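Local atomic coordinates of propionate kinase (Francisella tularensis subsp. tularensis, PDB entry 3KHY), a protein that probably catalyses the reversible transfer of phosphate from ATP to acetate or a related short-chain acid, giving acyl phosphate and ADP with magnesium as cofactor. Residues 298-303 / 332-337; 341-346 / 361-366; 80-85 / 135-140. All coordinates share one frame; numbering follows the deposited sequence.

How the contacts relate
Contacts 1 and 2 are neighbours, with centres about 12 Å apart, and share the neighbourhood of helix 328-337. I335 of that helix packs on I345 and I365 of contact 2. Contact 1 is a buried helix pair held by apolar atoms and a lysine stem. Contact 2 is a partly buried loop pair nearer the surface, joined by two hydrogen bonds and an aromatic pair. Contact 3 lies across the molecule, its centre about 38 Å from contact 1 and about 40 Å from contact 2. It is buried sheet interior, held by regular backbone bonds, and runs up to the predicted active site.

Contact 1: 298-303 / 332-337; sequences HRVAKF and KNIISK
K337 lies against A301 and H298 where two helices pack. Its CB meets the CB of A301 at 3.9 Å. CG stands anti to the carbonyl carbon (chi1 -72°), beside the backbone N. CD reaches the backbone of H298, 3.7 Å from its CA, and lies at the edge of the imidazole, near its plane. CE comes 4.0 Å from the CB of H298. The chain then bends at its last torsion, which turns NZ back to its own helix. There NZ donates to OD1 of N333 at 2.9 Å, approaching 22° out of the amide plane. NZ also forms a salt bridge with E294 OE1. The other carboxylate oxygen of E294 takes a hydrogen bond from N333 ND2. E294 belongs to helix 287-307, so this polar network ties the two helices beside the apolar stem.

The second half of the contact is aliphatic. CD1 of I334 sits 3.9 Å from CG1 of V300. CG2 of I334 reaches the same methyl, also at 3.9 Å. These two side chains cross at about a right angle. The axes approach to 8.5 Å, and the CA atoms of A301 and I334 are the nearest pair across the contact.

H298 turns the polar end of its ring to the dimer partner. Its NE2 is hydrogen-bonded to Y310 OH of the second subunit, and Y152 of that subunit meets the ring edge-to-face.

I334 also packs on F319 of strand 316-320 and lies near L201, a predicted ATP-binding residue. The pair crosses at -50°, a common angle for packed helices. It belongs to the helical layer beside the five-stranded sheet of an acetokinase-family nucleotide-binding domain, the actin-like ATPase fold.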
loop_
_atom_site.group_PDB
_atom_site.type_symbol
_atom_site.label_atom_id
_atom_site.label_comp_id
_atom_site.label_asym_id
_atom_site.label_seq_id
_atom_site.Cartn_x
_atom_site.Cartn_y
_atom_site.Cartn_z
ATOM N N HIS A 298 2.457 7.647 12.000
ATOM C CA HIS A 298 2.988 6.287 11.856
ATOM C C HIS A 298 3.099 5.884 10.395
ATOM O O HIS A 298 4.060 5.229 9.981
ATOM C CB HIS A 298 2.104 5.295 12.588
ATOM C CG HIS A 298 2.622 3.895 12.540
ATOM N ND1 HIS A 298 3.730 3.491 13.253
ATOM C CD2 HIS A 298 2.194 2.811 11.855
ATOM C CE1 HIS A 298 3.962 2.213 13.009
ATOM N NE2 HIS A 298 3.041 1.776 12.170
ATOM N N ARG A 299 2.119 6.282 9.588
ATOM C CA ARG A 299 2.194 5.936 8.176
ATOM C C ARG A 299 3.385 6.631 7.506
ATOM O O ARG A 299 4.120 6.000 6.732
ATOM C CB ARG A 299 0.894 6.237 7.423
ATOM C CG ARG A 299 0.982 5.703 5.987
ATOM C CD ARG A 299 -0.328 5.698 5.245
ATOM N NE ARG A 299 -1.428 5.045 5.965
ATOM C CZ ARG A 299 -2.691 5.155 5.570
ATOM N NH1 ARG A 299 -2.960 5.868 4.476
ATOM N NH2 ARG A 299 -3.672 4.576 6.255
ATOM N N VAL A 300 3.617 7.904 7.831
ATOM C CA VAL A 300 4.804 8.578 7.279
ATOM C C VAL A 300 6.072 7.838 7.714
ATOM O O VAL A 300 6.972 7.594 6.904
ATOM C CB VAL A 300 4.924 10.058 7.735
ATOM C CG1 VAL A 300 6.259 10.674 7.230
ATOM C CG2 VAL A 300 3.719 10.877 7.263
ATOM N N ALA A 301 6.157 7.501 9.001
ATOM C CA ALA A 301 7.321 6.778 9.503
ATOM C C ALA A 301 7.515 5.432 8.803
ATOM O O ALA A 301 8.644 5.063 8.489
ATOM C CB ALA A 301 7.241 6.593 11.016
ATOM N N LYS A 302 6.425 4.697 8.550
ATOM C CA LYS A 302 6.528 3.430 7.826
ATOM C C LYS A 302 7.095 3.576 6.401
ATOM O O LYS A 302 7.887 2.734 5.960
ATOM C CB LYS A 302 5.181 2.684 7.798
ATOM C CG LYS A 302 4.944 1.875 9.070
ATOM C CD LYS A 302 3.607 1.178 9.074
ATOM C CE LYS A 302 3.560 0.058 8.049
ATOM N NZ LYS A 302 2.228 -0.594 8.115
ATOM N N PHE A 303 6.684 4.626 5.692
ATOM C CA PHE A 303 7.207 4.889 4.357
ATOM C C PHE A 303 8.685 5.284 4.419
ATOM O O PHE A 303 9.484 4.831 3.616
ATOM C CB PHE A 303 6.389 5.971 3.629
ATOM C CG PHE A 303 5.236 5.423 2.816
ATOM C CD1 PHE A 303 5.400 5.101 1.472
ATOM C CD2 PHE A 303 4.001 5.201 3.407
ATOM C CE1 PHE A 303 4.350 4.580 0.734
ATOM C CE2 PHE A 303 2.940 4.698 2.671
ATOM C CZ PHE A 303 3.115 4.388 1.332
ATOM N N LYS A 332 7.968 16.176 15.248
ATOM C CA LYS A 332 8.442 15.522 16.468
ATOM C C LYS A 332 7.821 14.123 16.609
ATOM O O LYS A 332 8.484 13.162 16.982
ATOM C CB LYS A 332 8.102 16.375 17.687
ATOM C CG LYS A 332 8.282 15.664 19.030
ATOM C CD LYS A 332 7.852 16.568 20.184
ATOM C CE LYS A 332 8.109 15.914 21.533
ATOM N NZ LYS A 332 7.558 16.721 22.669
ATOM N N ASN A 333 6.538 14.024 16.300
ATOM C CA ASN A 333 5.833 12.769 16.451
ATOM C C ASN A 333 6.382 11.759 15.443
ATOM O O ASN A 333 6.697 10.624 15.792
ATOM C CB ASN A 333 4.331 12.979 16.258
ATOM C CG ASN A 333 3.522 11.738 16.588
ATOM O OD1 ASN A 333 3.819 10.638 16.111
ATOM N ND2 ASN A 333 2.490 11.906 17.404
ATOM N N ILE A 334 6.525 12.184 14.195
ATOM C CA ILE A 334 7.070 11.295 13.171
ATOM C C ILE A 334 8.484 10.803 13.517
ATOM O O ILE A 334 8.786 9.621 13.398
ATOM C CB ILE A 334 7.046 11.978 11.798
ATOM C CG1 ILE A 334 5.586 12.151 11.348
ATOM C CG2 ILE A 334 7.823 11.161 10.774
ATOM C CD1 ILE A 334 5.420 13.080 10.153
ATOM N N ILE A 335 9.355 11.706 13.950
ATOM C CA ILE A 335 10.731 11.317 14.270
ATOM C C ILE A 335 10.762 10.403 15.497
ATOM O O ILE A 335 11.556 9.455 15.585
ATOM C CB ILE A 335 11.612 12.568 14.464
ATOM C CG1 ILE A 335 11.697 13.346 13.146
ATOM C CG2 ILE A 335 13.003 12.194 14.986
ATOM C CD1 ILE A 335 12.199 12.523 11.966
ATOM N N SER A 336 9.884 10.684 16.450
ATOM C CA SER A 336 9.710 9.809 17.603
ATOM C C SER A 336 9.497 8.360 17.158
ATOM O O SER A 336 10.079 7.424 17.717
ATOM C CB SER A 336 8.511 10.274 18.433
ATOM O OG SER A 336 8.388 9.493 19.599
ATOM N N LYS A 337 8.670 8.173 16.136
ATOM C CA LYS A 337 8.358 6.822 15.677
ATOM C C LYS A 337 9.506 6.186 14.893
ATOM O O LYS A 337 9.485 4.994 14.611
ATOM C CB LYS A 337 7.050 6.829 14.873
ATOM C CG LYS A 337 5.835 7.055 15.786
ATOM C CD LYS A 337 4.531 7.224 15.029
ATOM C CE LYS A 337 3.332 7.097 15.983
ATOM N NZ LYS A 337 3.408 8.011 17.175
#

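Contact 2: 341-346 / 361-366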
loop_
_atom_site.group_PDB
_atom_site.type_symbol
_atom_site.label_atom_id
_atom_site.label_comp_id
_atom_site.label_asym_id
_atom_site.label_seq_id
_atom_site.Cartn_x
_atom_site.Cartn_y
_atom_site.Cartn_z
ATOM N N LEU A 341 15.452 3.591 14.022
ATOM C CA LEU A 341 16.209 3.707 12.783
ATOM C C LEU A 341 17.285 4.795 12.833
ATOM O O LEU A 341 17.806 5.195 11.793
ATOM C CB LEU A 341 15.274 3.993 11.604
ATOM C CG LEU A 341 14.590 2.815 10.908
ATOM C CD1 LEU A 341 13.754 2.031 11.884
ATOM C CD2 LEU A 341 13.734 3.313 9.752
ATOM N N GLY A 342 17.608 5.282 14.023
ATOM C CA GLY A 342 18.685 6.250 14.152
ATOM C C GLY A 342 18.316 7.686 13.795
ATOM O O GLY A 342 19.170 8.439 13.333
ATOM N N PHE A 343 17.049 8.057 13.997
ATOM C CA PHE A 343 16.600 9.444 13.868
ATOM C C PHE A 343 16.302 10.011 15.247
ATOM O O PHE A 343 15.639 9.366 16.064
ATOM C CB PHE A 343 15.317 9.546 13.016
ATOM C CG PHE A 343 15.503 9.152 11.570
ATOM C CD1 PHE A 343 15.361 7.833 11.172
ATOM C CD2 PHE A 343 15.810 10.109 10.611
ATOM C CE1 PHE A 343 15.527 7.460 9.838
ATOM C CE2 PHE A 343 15.990 9.747 9.278
ATOM C CZ PHE A 343 15.842 8.423 8.891
HETATM N N MSE A 344 16.773 11.227 15.503
HETATM C CA MSE A 344 16.523 11.896 16.782
HETATM C C MSE A 344 16.415 13.378 16.539
HETATM O O MSE A 344 17.273 13.962 15.874
HETATM C CB MSE A 344 17.675 11.662 17.759
HETATM C CG MSE A 344 17.941 10.191 18.055
HETATM SE SE MSE A 344 16.562 9.460 19.232
HETATM C CE MSE A 344 16.507 10.903 20.555
ATOM N N ILE A 345 15.391 13.994 17.117
ATOM C CA ILE A 345 15.129 15.399 16.871
ATOM C C ILE A 345 15.787 16.256 17.939
ATOM O O ILE A 345 15.998 15.798 19.063
ATOM C CB ILE A 345 13.613 15.662 16.845
ATOM C CG1 ILE A 345 13.261 16.673 15.744
ATOM C CG2 ILE A 345 13.109 16.060 18.234
ATOM C CD1 ILE A 345 11.800 16.727 15.413
ATOM N N ASP A 346 16.144 17.487 17.577
ATOM C CA ASP A 346 16.573 18.489 18.554
ATOM C C ASP A 346 15.401 19.439 18.755
ATOM O O ASP A 346 14.943 20.090 17.808
ATOM C CB ASP A 346 17.794 19.265 18.052
ATOM C CG ASP A 346 18.226 20.363 19.020
ATOM O OD1 ASP A 346 17.514 21.387 19.126
ATOM O OD2 ASP A 346 19.275 20.198 19.680
ATOM N N ASN A 361 23.214 12.596 17.542
ATOM C CA ASN A 361 23.348 11.209 17.104
ATOM C C ASN A 361 22.142 10.809 16.266
ATOM O O ASN A 361 21.196 10.191 16.762
ATOM C CB ASN A 361 23.534 10.266 18.293
ATOM C CG ASN A 361 24.870 10.466 19.000
ATOM O OD1 ASN A 361 25.913 10.647 18.364
ATOM N ND2 ASN A 361 24.838 10.427 20.325
ATOM N N SER A 362 22.172 11.188 14.995
ATOM C CA SER A 362 20.996 11.054 14.151
ATOM C C SER A 362 21.358 11.248 12.703
ATOM O O SER A 362 22.290 11.980 12.388
ATOM C CB SER A 362 19.948 12.111 14.538
ATOM O OG SER A 362 18.818 12.052 13.667
ATOM N N HIS A 363 20.625 10.579 11.821
ATOM C CA HIS A 363 20.564 10.989 10.428
ATOM C C HIS A 363 20.172 12.454 10.385
ATOM O O HIS A 363 19.481 12.942 11.282
ATOM C CB HIS A 363 19.493 10.197 9.685
ATOM C CG HIS A 363 19.772 8.727 9.603
ATOM N ND1 HIS A 363 20.890 8.216 8.983
ATOM C CD2 HIS A 363 19.076 7.661 10.064
ATOM C CE1 HIS A 363 20.866 6.895 9.056
ATOM N NE2 HIS A 363 19.778 6.536 9.713
ATOM N N ASN A 364 20.585 13.154 9.335
ATOM C CA ASN A 364 20.139 14.530 9.143
ATOM C C ASN A 364 18.643 14.572 8.940
ATOM O O ASN A 364 18.084 13.739 8.214
ATOM C CB ASN A 364 20.805 15.162 7.924
ATOM C CG ASN A 364 22.269 15.437 8.142
ATOM O OD1 ASN A 364 22.689 15.730 9.261
ATOM N ND2 ASN A 364 23.067 15.347 7.067
ATOM N N ILE A 365 18.000 15.555 9.567
ATOM C CA ILE A 365 16.584 15.805 9.377
ATOM C C ILE A 365 16.454 17.289 9.071
ATOM O O ILE A 365 16.980 18.121 9.802
ATOM C CB ILE A 365 15.760 15.457 10.637
ATOM C CG1 ILE A 365 16.007 14.007 11.071
ATOM C CG2 ILE A 365 14.258 15.714 10.385
ATOM C CD1 ILE A 365 15.685 13.728 12.538
HETATM N N MSE A 366 15.774 17.622 7.980
HETATM C CA MSE A 366 15.762 18.992 7.498
HETATM C C MSE A 366 14.357 19.500 7.316
HETATM O O MSE A 366 13.416 18.722 7.202
HETATM C CB MSE A 366 16.497 19.104 6.148
HETATM C CG MSE A 366 17.906 18.540 6.189
HETATM SE SE MSE A 366 18.884 18.660 4.495
HETATM C CE MSE A 366 19.085 20.628 4.402
#
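L341 turns its carbonyl to the imidazole of H363. Its O lies at the ring edge, near the plane, 3.2 Å from NE2. The O of G342 accepts a bond from the backbone N of H363 at 3.0 Å. The same O takes a CA-H...O contact from S362.

F343 packs against both H363 and I365. CD2 of H363 stands over one face of its ring, 3.5 Å from CZ and offset toward the rim. The pair is edge-to-face, with the H363 edge toward the F343 face and the planes at 51°. I365 comes from another direction: its CG1 lies at the F343 ring edge, in plane, 3.9 Å from CD2.

M344, a selenomethionine, donates its backbone N to S362 OG at 2.9 Å. S362 holds OG anti to its own N (chi1 176°). That hydroxyl in turn donates to the carbonyl O of H363 at 2.6 Å, on a lone pair. The serine thus relays between the two backbones. CG of M344 touches N361 O, and M344 O meets CD1 of I365 at 3.7 Å.

F343 and I365 also rest on I335 of helix 328-337. F343 packs on L317 and I365 on F319 of strand 316-320, which pairs with 365-367, the outermost strand of its sheet in this chain.

Contact 3: 80-85 / 135-140; sequences VAIGHR and LPQVAV
Strands 79-86 and 137-141 are adjacent parallel strands in the N-terminal mixed sheet of this actin-like ATPase fold, and their backbones pair from I82 with Q137 to R85 with V140. The connection between them includes helices 101-109 and 118-131. I82 N donates to P136 O at 3.1 Å, and V138 N donates to I82 O. H84 N then donates to V138 O at 2.8 Å, and V140 N to H84 O. Between these ends G83 is level with V138 and H84 with A139. CA-H...O contacts, such as G83 CA to V138 O, fill in between. The two short strand axes lie 24° apart.

At the start, L135 reaches over I82: its CD1 is 4.0 Å from CG1, and the side chains cross at about a right angle. CD2 of L135 lies on the backbone carbonyl of V80, and P136 CD sits 3.2 Å from V80 O.

I82, H84, Q137 and A139 share one face. CG of Q137 is anti to the carbonyl carbon (chi1 -51°), and the chain runs extended beyond it. The amide ends near H84, with ring and amide planes 40° apart. NE2 of Q137 and NE2 of H84 are only 2.6 Å apart, with poor angle, so this weak bond is doubtful. Helix 118-131 packs on both residues through C128.

R85, V138 and V140 lie on the other face, against helix 372-382. R85 is the predicted substrate-binding arginine. Its NE is salt-bridged to D142 and its NH2 to E372, a predicted magnesium ligand from helix 372-382. The ladder places R85 beside V140, two residues before the predicted active-site D142. The pairing is consistent with a fixed spacing of R85 and D142.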
loop_
_atom_site.group_PDB
_atom_site.type_symbol
_atom_site.label_atom_id
_atom_site.label_comp_id
_atom_site.label_asym_id
_atom_site.label_seq_id
_atom_site.Cartn_x
_atom_site.Cartn_y
_atom_site.Cartn_z
ATOM N N VAL A 80 7.817 37.202 -20.315
ATOM C CA VAL A 80 8.469 36.562 -21.457
ATOM C C VAL A 80 7.871 35.201 -21.799
ATOM O O VAL A 80 8.074 34.690 -22.895
ATOM C CB VAL A 80 9.990 36.422 -21.232
ATOM C CG1 VAL A 80 10.270 35.521 -20.055
ATOM C CG2 VAL A 80 10.669 35.890 -22.481
ATOM N N ALA A 81 7.140 34.605 -20.863
ATOM C CA ALA A 81 6.498 33.320 -21.126
ATOM C C ALA A 81 5.450 32.978 -20.076
ATOM O O ALA A 81 5.368 33.630 -19.031
ATOM C CB ALA A 81 7.536 32.211 -21.223
ATOM N N ILE A 82 4.651 31.956 -20.371
ATOM C CA ILE A 82 3.633 31.457 -19.449
ATOM C C ILE A 82 3.886 29.984 -19.119
ATOM O O ILE A 82 4.028 29.152 -20.019
ATOM C CB ILE A 82 2.225 31.594 -20.052
ATOM C CG1 ILE A 82 1.952 33.049 -20.440
ATOM C CG2 ILE A 82 1.165 31.090 -19.083
ATOM C CD1 ILE A 82 0.678 33.227 -21.229
ATOM N N GLY A 83 3.954 29.664 -17.829
ATOM C CA GLY A 83 4.120 28.284 -17.399
ATOM C C GLY A 83 2.847 27.741 -16.781
ATOM O O GLY A 83 2.272 28.371 -15.895
ATOM N N HIS A 84 2.404 26.581 -17.262
ATOM C CA HIS A 84 1.165 25.962 -16.806
ATOM C C HIS A 84 1.459 24.716 -16.005
ATOM O O HIS A 84 2.193 23.837 -16.463
ATOM C CB HIS A 84 0.302 25.537 -17.996
ATOM C CG HIS A 84 -0.144 26.675 -18.863
ATOM N ND1 HIS A 84 -1.371 27.282 -18.718
ATOM C CD2 HIS A 84 0.471 27.308 -19.890
ATOM C CE1 HIS A 84 -1.495 28.242 -19.617
ATOM N NE2 HIS A 84 -0.388 28.284 -20.337
ATOM N N ARG A 85 0.877 24.629 -14.816
ATOM C CA ARG A 85 0.860 23.371 -14.091
ATOM C C ARG A 85 -0.069 22.424 -14.828
ATOM O O ARG A 85 -1.160 22.819 -15.249
ATOM C CB ARG A 85 0.345 23.584 -12.665
ATOM C CG ARG A 85 0.455 22.348 -11.777
ATOM C CD ARG A 85 0.052 22.689 -10.337
ATOM N NE ARG A 85 0.545 21.692 -9.396
ATOM C CZ ARG A 85 1.486 21.932 -8.486
ATOM N NH1 ARG A 85 2.019 23.144 -8.379
ATOM N NH2 ARG A 85 1.882 20.966 -7.669
ATOM N N LEU A 135 3.315 35.186 -26.482
ATOM C CA LEU A 135 4.134 34.498 -25.491
ATOM C C LEU A 135 4.275 32.993 -25.722
ATOM O O LEU A 135 3.293 32.302 -25.989
ATOM C CB LEU A 135 3.595 34.769 -24.091
ATOM C CG LEU A 135 3.699 36.227 -23.649
ATOM C CD1 LEU A 135 3.091 36.403 -22.275
ATOM C CD2 LEU A 135 5.148 36.695 -23.669
ATOM N N PRO A 136 5.512 32.485 -25.620
ATOM C CA PRO A 136 5.720 31.036 -25.609
ATOM C C PRO A 136 5.081 30.472 -24.341
ATOM O O PRO A 136 4.984 31.183 -23.336
ATOM C CB PRO A 136 7.245 30.894 -25.529
ATOM C CG PRO A 136 7.803 32.260 -25.770
ATOM C CD PRO A 136 6.755 33.225 -25.356
ATOM N N GLN A 137 4.638 29.221 -24.392
ATOM C CA GLN A 137 4.006 28.587 -23.244
ATOM C C GLN A 137 4.660 27.241 -22.950
ATOM O O GLN A 137 5.086 26.529 -23.863
ATOM C CB GLN A 137 2.504 28.424 -23.478
ATOM C CG GLN A 137 1.819 29.705 -23.925
ATOM C CD GLN A 137 0.309 29.616 -23.865
ATOM O OE1 GLN A 137 -0.373 29.836 -24.862
ATOM N NE2 GLN A 137 -0.220 29.297 -22.698
ATOM N N VAL A 138 4.742 26.906 -21.669
ATOM C CA VAL A 138 5.376 25.669 -21.225
ATOM C C VAL A 138 4.455 24.918 -20.261
ATOM O O VAL A 138 3.782 25.535 -19.432
ATOM C CB VAL A 138 6.727 25.959 -20.532
ATOM C CG1 VAL A 138 7.214 24.743 -19.737
ATOM C CG2 VAL A 138 7.772 26.386 -21.559
ATOM N N ALA A 139 4.415 23.590 -20.395
ATOM C CA ALA A 139 3.663 22.734 -19.479
ATOM C C ALA A 139 4.626 22.012 -18.525
ATOM O O ALA A 139 5.628 21.439 -18.962
ATOM C CB ALA A 139 2.844 21.729 -20.254
ATOM N N VAL A 140 4.321 22.062 -17.230
ATOM C CA VAL A 140 5.136 21.424 -16.202
ATOM C C VAL A 140 4.252 20.429 -15.448
ATOM O O VAL A 140 3.266 20.827 -14.816
ATOM C CB VAL A 140 5.687 22.470 -15.218
ATOM C CG1 VAL A 140 6.561 21.806 -14.156
ATOM C CG2 VAL A 140 6.468 23.566 -15.967
#